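Local structure of uricase (Bacillus fastidiosus, 4R8X) at residues I244-D257 against Q299-K312. The protein catalyses the oxidation of urate to 5-hydroxyisourate with molecular oxygen, the first step of urate degradation toward allantoin. Sequence-based numbering, arbitrary orientation.
Sequences IQHLIYHIGLTILD and QGFSVHQEDLAREK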
loop_
_atom_site.group_PDB
_atom_site.type_symbol
_atom_site.label_atom_id
_atom_site.label_comp_id
_atom_site.label_asym_id
_atom_site.label_seq_id
_atom_site.Cartn_x
_atom_site.Cartn_y
_atom_site.Cartn_z
ATOM N N ILE D 244 0.242 -10.520 25.703
ATOM C CA ILE D 244 0.441 -9.142 25.285
ATOM C C ILE D 244 -0.248 -8.219 26.285
ATOM O O ILE D 244 0.276 -7.155 26.619
ATOM C CB ILE D 244 -0.098 -8.898 23.871
ATOM C CG1 ILE D 244 0.690 -9.724 22.860
ATOM C CG2 ILE D 244 -0.004 -7.425 23.505
ATOM C CD1 ILE D 244 0.157 -9.599 21.471
ATOM N N GLN D 245 -1.422 -8.633 26.763
ATOM C CA GLN D 245 -2.159 -7.877 27.774
ATOM C C GLN D 245 -1.272 -7.593 28.975
ATOM O O GLN D 245 -1.141 -6.453 29.407
ATOM C CB GLN D 245 -3.399 -8.648 28.241
ATOM C CG GLN D 245 -4.533 -8.694 27.231
ATOM C CD GLN D 245 -4.474 -9.900 26.314
ATOM O OE1 GLN D 245 -3.392 -10.373 25.945
ATOM N NE2 GLN D 245 -5.645 -10.408 25.937
ATOM N N HIS D 246 -0.663 -8.650 29.500
ATOM C CA HIS D 246 0.238 -8.557 30.637
ATOM C C HIS D 246 1.455 -7.680 30.315
ATOM O O HIS D 246 1.844 -6.824 31.103
ATOM C CB HIS D 246 0.645 -9.975 31.046
ATOM C CG HIS D 246 1.651 -10.035 32.152
ATOM N ND1 HIS D 246 2.916 -10.552 31.975
ATOM C CD2 HIS D 246 1.574 -9.661 33.452
ATOM C CE1 HIS D 246 3.577 -10.492 33.118
ATOM N NE2 HIS D 246 2.785 -9.955 34.030
ATOM N N LEU D 247 2.041 -7.886 29.142
ATOM C CA LEU D 247 3.195 -7.098 28.718
ATOM C C LEU D 247 2.936 -5.592 28.715
ATOM O O LEU D 247 3.725 -4.822 29.270
ATOM C CB LEU D 247 3.664 -7.558 27.342
ATOM C CG LEU D 247 4.742 -6.706 26.673
ATOM C CD1 LEU D 247 6.036 -6.741 27.484
ATOM C CD2 LEU D 247 4.968 -7.198 25.261
ATOM N N ILE D 248 1.831 -5.170 28.110
ATOM C CA ILE D 248 1.602 -3.744 27.962
ATOM C C ILE D 248 1.253 -3.096 29.294
ATOM O O ILE D 248 1.548 -1.919 29.507
ATOM C CB ILE D 248 0.577 -3.403 26.851
ATOM C CG1 ILE D 248 -0.786 -4.036 27.121
ATOM C CG2 ILE D 248 1.115 -3.850 25.495
ATOM C CD1 ILE D 248 -1.843 -3.586 26.124
ATOM N N TYR D 249 0.666 -3.867 30.206
ATOM C CA TYR D 249 0.444 -3.347 31.547
ATOM C C TYR D 249 1.784 -2.945 32.167
ATOM O O TYR D 249 1.936 -1.840 32.703
ATOM C CB TYR D 249 -0.256 -4.388 32.427
ATOM C CG TYR D 249 -0.560 -3.921 33.837
ATOM C CD1 TYR D 249 -1.337 -2.794 34.067
ATOM C CD2 TYR D 249 -0.078 -4.621 34.943
ATOM C CE1 TYR D 249 -1.626 -2.374 35.358
ATOM C CE2 TYR D 249 -0.364 -4.206 36.233
ATOM C CZ TYR D 249 -1.135 -3.082 36.431
ATOM O OH TYR D 249 -1.424 -2.659 37.709
ATOM N N HIS D 250 2.764 -3.836 32.067
ATOM C CA HIS D 250 4.086 -3.576 32.618
ATOM C C HIS D 250 4.886 -2.511 31.876
ATOM O O HIS D 250 5.622 -1.752 32.491
ATOM C CB HIS D 250 4.862 -4.881 32.754
ATOM C CG HIS D 250 4.412 -5.704 33.916
ATOM N ND1 HIS D 250 5.073 -5.698 35.123
ATOM C CD2 HIS D 250 3.328 -6.498 34.082
ATOM C CE1 HIS D 250 4.441 -6.488 35.972
ATOM N NE2 HIS D 250 3.369 -6.972 35.372
ATOM N N ILE D 251 4.737 -2.440 30.561
ATOM C CA ILE D 251 5.344 -1.345 29.832
ATOM C C ILE D 251 4.755 -0.023 30.329
ATOM O O ILE D 251 5.488 0.939 30.593
ATOM C CB ILE D 251 5.141 -1.492 28.315
ATOM C CG1 ILE D 251 5.925 -2.706 27.788
ATOM C CG2 ILE D 251 5.574 -0.209 27.616
ATOM C CD1 ILE D 251 5.624 -3.069 26.324
ATOM N N GLY D 252 3.434 0.012 30.474
ATOM C CA GLY D 252 2.764 1.210 30.946
ATOM C C GLY D 252 3.201 1.625 32.339
ATOM O O GLY D 252 3.467 2.802 32.573
ATOM N N LEU D 253 3.266 0.666 33.257
ATOM C CA LEU D 253 3.724 0.948 34.621
ATOM C C LEU D 253 5.118 1.559 34.614
ATOM O O LEU D 253 5.400 2.494 35.363
ATOM C CB LEU D 253 3.741 -0.335 35.468
ATOM C CG LEU D 253 2.402 -0.992 35.806
ATOM C CD1 LEU D 253 2.647 -2.333 36.492
ATOM C CD2 LEU D 253 1.527 -0.089 36.674
ATOM N N THR D 254 5.998 0.999 33.790
ATOM C CA THR D 254 7.389 1.443 33.736
ATOM C C THR D 254 7.488 2.871 33.212
ATOM O O THR D 254 8.250 3.677 33.744
ATOM C CB THR D 254 8.263 0.492 32.887
ATOM O OG1 THR D 254 8.097 -0.851 33.361
ATOM C CG2 THR D 254 9.727 0.869 33.012
ATOM N N ILE D 255 6.715 3.183 32.176
ATOM C CA ILE D 255 6.709 4.542 31.631
ATOM C C ILE D 255 6.220 5.540 32.690
ATOM O O ILE D 255 6.836 6.580 32.913
ATOM C CB ILE D 255 5.840 4.643 30.347
ATOM C CG1 ILE D 255 6.410 3.782 29.209
ATOM C CG2 ILE D 255 5.716 6.088 29.912
ATOM C CD1 ILE D 255 5.410 3.489 28.108
ATOM N N LEU D 256 5.114 5.209 33.348
ATOM C CA LEU D 256 4.585 6.040 34.427
ATOM C C LEU D 256 5.585 6.223 35.579
ATOM O O LEU D 256 5.666 7.300 36.185
ATOM C CB LEU D 256 3.273 5.445 34.926
ATOM C CG LEU D 256 2.138 5.486 33.896
ATOM C CD1 LEU D 256 0.936 4.647 34.319
ATOM C CD2 LEU D 256 1.708 6.921 33.602
ATOM N N ASP D 257 6.340 5.170 35.880
ATOM C CA ASP D 257 7.369 5.203 36.918
ATOM C C ASP D 257 8.492 6.180 36.568
ATOM O O ASP D 257 8.916 6.993 37.397
ATOM C CB ASP D 257 7.935 3.793 37.116
ATOM C CG ASP D 257 8.474 3.556 38.517
ATOM O OD1 ASP D 257 8.476 4.486 39.357
ATOM O OD2 ASP D 257 8.893 2.408 38.782
ATOM N N GLN D 299 -5.292 -5.417 21.162
ATOM C CA GLN D 299 -5.662 -4.957 22.495
ATOM C C GLN D 299 -5.665 -3.434 22.507
ATOM O O GLN D 299 -4.858 -2.798 21.821
ATOM C CB GLN D 299 -4.664 -5.462 23.537
ATOM C CG GLN D 299 -4.711 -6.960 23.812
ATOM C CD GLN D 299 -3.940 -7.773 22.790
ATOM O OE1 GLN D 299 -3.002 -7.280 22.173
ATOM N NE2 GLN D 299 -4.335 -9.030 22.606
ATOM N N GLY D 300 -6.575 -2.856 23.289
ATOM C CA GLY D 300 -6.584 -1.439 23.596
ATOM C C GLY D 300 -6.626 -1.305 25.105
ATOM O O GLY D 300 -7.440 -1.950 25.763
ATOM N N PHE D 301 -5.746 -0.490 25.674
ATOM C CA PHE D 301 -5.634 -0.437 27.128
ATOM C C PHE D 301 -4.953 0.838 27.594
ATOM O O PHE D 301 -4.037 1.331 26.942
ATOM C CB PHE D 301 -4.836 -1.655 27.616
ATOM C CG PHE D 301 -4.945 -1.910 29.094
ATOM C CD1 PHE D 301 -6.123 -2.375 29.648
ATOM C CD2 PHE D 301 -3.857 -1.701 29.927
ATOM C CE1 PHE D 301 -6.223 -2.617 31.010
ATOM C CE2 PHE D 301 -3.949 -1.945 31.284
ATOM C CZ PHE D 301 -5.134 -2.407 31.828
ATOM N N SER D 302 -5.404 1.375 28.719
ATOM C CA SER D 302 -4.714 2.497 29.343
ATOM C C SER D 302 -4.286 2.165 30.770
ATOM O O SER D 302 -5.006 1.488 31.509
ATOM C CB SER D 302 -5.567 3.770 29.310
ATOM O OG SER D 302 -6.768 3.614 30.044
ATOM N N VAL D 303 -3.099 2.647 31.128
ATOM C CA VAL D 303 -2.498 2.464 32.440
ATOM C C VAL D 303 -2.344 3.854 33.067
ATOM O O VAL D 303 -1.991 4.815 32.377
ATOM C CB VAL D 303 -1.128 1.769 32.324
ATOM C CG1 VAL D 303 -0.610 1.353 33.691
ATOM C CG2 VAL D 303 -1.230 0.551 31.419
ATOM N N HIS D 304 -2.637 3.967 34.360
ATOM C CA HIS D 304 -2.730 5.268 35.015
ATOM C C HIS D 304 -1.852 5.286 36.258
ATOM O O HIS D 304 -1.495 4.229 36.768
ATOM C CB HIS D 304 -4.194 5.545 35.361
ATOM C CG HIS D 304 -5.102 5.462 34.172
ATOM N ND1 HIS D 304 -5.603 6.580 33.543
ATOM C CD2 HIS D 304 -5.564 4.397 33.473
ATOM C CE1 HIS D 304 -6.350 6.207 32.518
ATOM N NE2 HIS D 304 -6.341 4.887 32.453
ATOM N N GLN D 305 -1.486 6.470 36.736
ATOM C CA GLN D 305 -0.633 6.559 37.922
ATOM C C GLN D 305 -1.191 5.785 39.124
ATOM O O GLN D 305 -0.434 5.220 39.907
ATOM C CB GLN D 305 -0.360 8.016 38.311
ATOM C CG GLN D 305 0.572 8.760 37.351
ATOM C CD GLN D 305 2.009 8.250 37.379
ATOM O OE1 GLN D 305 2.354 7.365 38.153
ATOM N NE2 GLN D 305 2.854 8.817 36.524
ATOM N N GLU D 306 -2.513 5.725 39.232
ATOM C CA GLU D 306 -3.154 4.972 40.305
ATOM C C GLU D 306 -2.822 3.479 40.224
ATOM O O GLU D 306 -2.743 2.802 41.250
ATOM C CB GLU D 306 -4.671 5.195 40.298
ATOM C CG GLU D 306 -5.105 6.610 40.687
ATOM C CD GLU D 306 -4.934 7.644 39.577
ATOM O OE1 GLU D 306 -4.630 7.269 38.422
ATOM O OE2 GLU D 306 -5.110 8.846 39.872
ATOM N N ASP D 307 -2.616 2.970 39.008
ATOM C CA ASP D 307 -2.200 1.579 38.831
ATOM C C ASP D 307 -0.812 1.360 39.407
ATOM O O ASP D 307 -0.567 0.384 40.111
ATOM C CB ASP D 307 -2.218 1.176 37.354
ATOM C CG ASP D 307 -3.615 1.166 36.769
ATOM O OD1 ASP D 307 -4.535 0.645 37.437
ATOM O OD2 ASP D 307 -3.791 1.680 35.647
ATOM N N LEU D 308 0.100 2.275 39.102
ATOM C CA LEU D 308 1.467 2.167 39.594
ATOM C C LEU D 308 1.489 2.235 41.120
ATOM O O LEU D 308 2.188 1.463 41.776
ATOM C CB LEU D 308 2.329 3.273 38.997
ATOM C CG LEU D 308 3.799 3.238 39.409
ATOM C CD1 LEU D 308 4.487 1.980 38.878
ATOM C CD2 LEU D 308 4.501 4.488 38.926
ATOM N N ALA D 309 0.702 3.147 41.680
ATOM C CA ALA D 309 0.615 3.261 43.129
ATOM C C ALA D 309 0.097 1.967 43.761
ATOM O O ALA D 309 0.591 1.532 44.805
ATOM C CB ALA D 309 -0.254 4.446 43.521
ATOM N N ARG D 310 -0.895 1.354 43.123
ATOM C CA ARG D 310 -1.426 0.084 43.603
ATOM C C ARG D 310 -0.376 -1.014 43.572
ATOM O O ARG D 310 -0.282 -1.790 44.514
ATOM C CB ARG D 310 -2.658 -0.338 42.805
ATOM C CG ARG D 310 -3.946 0.289 43.298
ATOM C CD ARG D 310 -5.168 -0.281 42.600
ATOM N NE ARG D 310 -5.285 0.211 41.232
ATOM C CZ ARG D 310 -5.904 1.340 40.892
ATOM N NH1 ARG D 310 -6.463 2.102 41.823
ATOM N NH2 ARG D 310 -5.959 1.715 39.621
ATOM N N GLU D 311 0.410 -1.076 42.500
ATOM C CA GLU D 311 1.464 -2.083 42.401
ATOM C C GLU D 311 2.528 -1.882 43.481
ATOM O O GLU D 311 2.962 -2.841 44.114
ATOM C CB GLU D 311 2.101 -2.099 40.997
ATOM C CG GLU D 311 1.165 -2.543 39.863
ATOM C CD GLU D 311 0.679 -3.974 40.021
ATOM O OE1 GLU D 311 1.409 -4.799 40.609
ATOM O OE2 GLU D 311 -0.441 -4.271 39.557
ATOM N N LYS D 312 2.922 -0.633 43.709
ATOM C CA LYS D 312 3.931 -0.327 44.720
ATOM C C LYS D 312 3.437 -0.562 46.145
ATOM O O LYS D 312 4.241 -0.751 47.054
ATOM C CB LYS D 312 4.456 1.104 44.554
ATOM C CG LYS D 312 5.259 1.306 43.268
ATOM C CD LYS D 312 6.041 2.612 43.268
ATOM C CE LYS D 312 6.838 2.755 41.973
ATOM N NZ LYS D 312 7.796 3.896 41.978
HETATM O O HOH W 1 -4.206 -1.601 39.166
HETATM O O HOH W 2 5.496 7.871 38.881
#
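Tyr249 reaches Glu311 with its hydroxyl, OH giving a short 2.6 Å hydrogen bond to OE2 on the anti side of the carboxylate. With CG opposite the backbone N, chi1 -179° puts the hydroxyl beside helix 305-312, while Leu253 CD1 sits 3.5 Å above one face of the ring, near its rim. Glu311 OE1 is held by Ser317. At the C-terminal end of segment 244-257, Lys312 NZ forms a salt bridge with Asp257 OD1 at 2.8 Å, and Tyr319 takes OD2. Gln305 NE2 donates nearly straight (162°) to Leu256 O, 3.2 Å away, and also bonds Leu262 O.

Apolar contacts fill the middle. Val303 sits over Gly252, its CG2 4.1 Å from Gly252 CA, and its CG1 touches both Leu253 CD2 and Leu256 CD1. Phe301 turns its ring edge to Tyr249, with Phe301 CE2 3.9 Å from Tyr249 CD1, and stacks on Phe58 of the second subunit. Leu308 CD2 lies 3.6 Å from Asp257 CA.

Gln299 crosses Gln245 at about a right angle; its OE1 bonds Thr269. Helix 244-257 packs on the antiparallel sheet, at 35° to strand 299-304, as in the tunnelling (T-) fold of uricases, with Gln245, predicted to bind urate, beside the subunit interface.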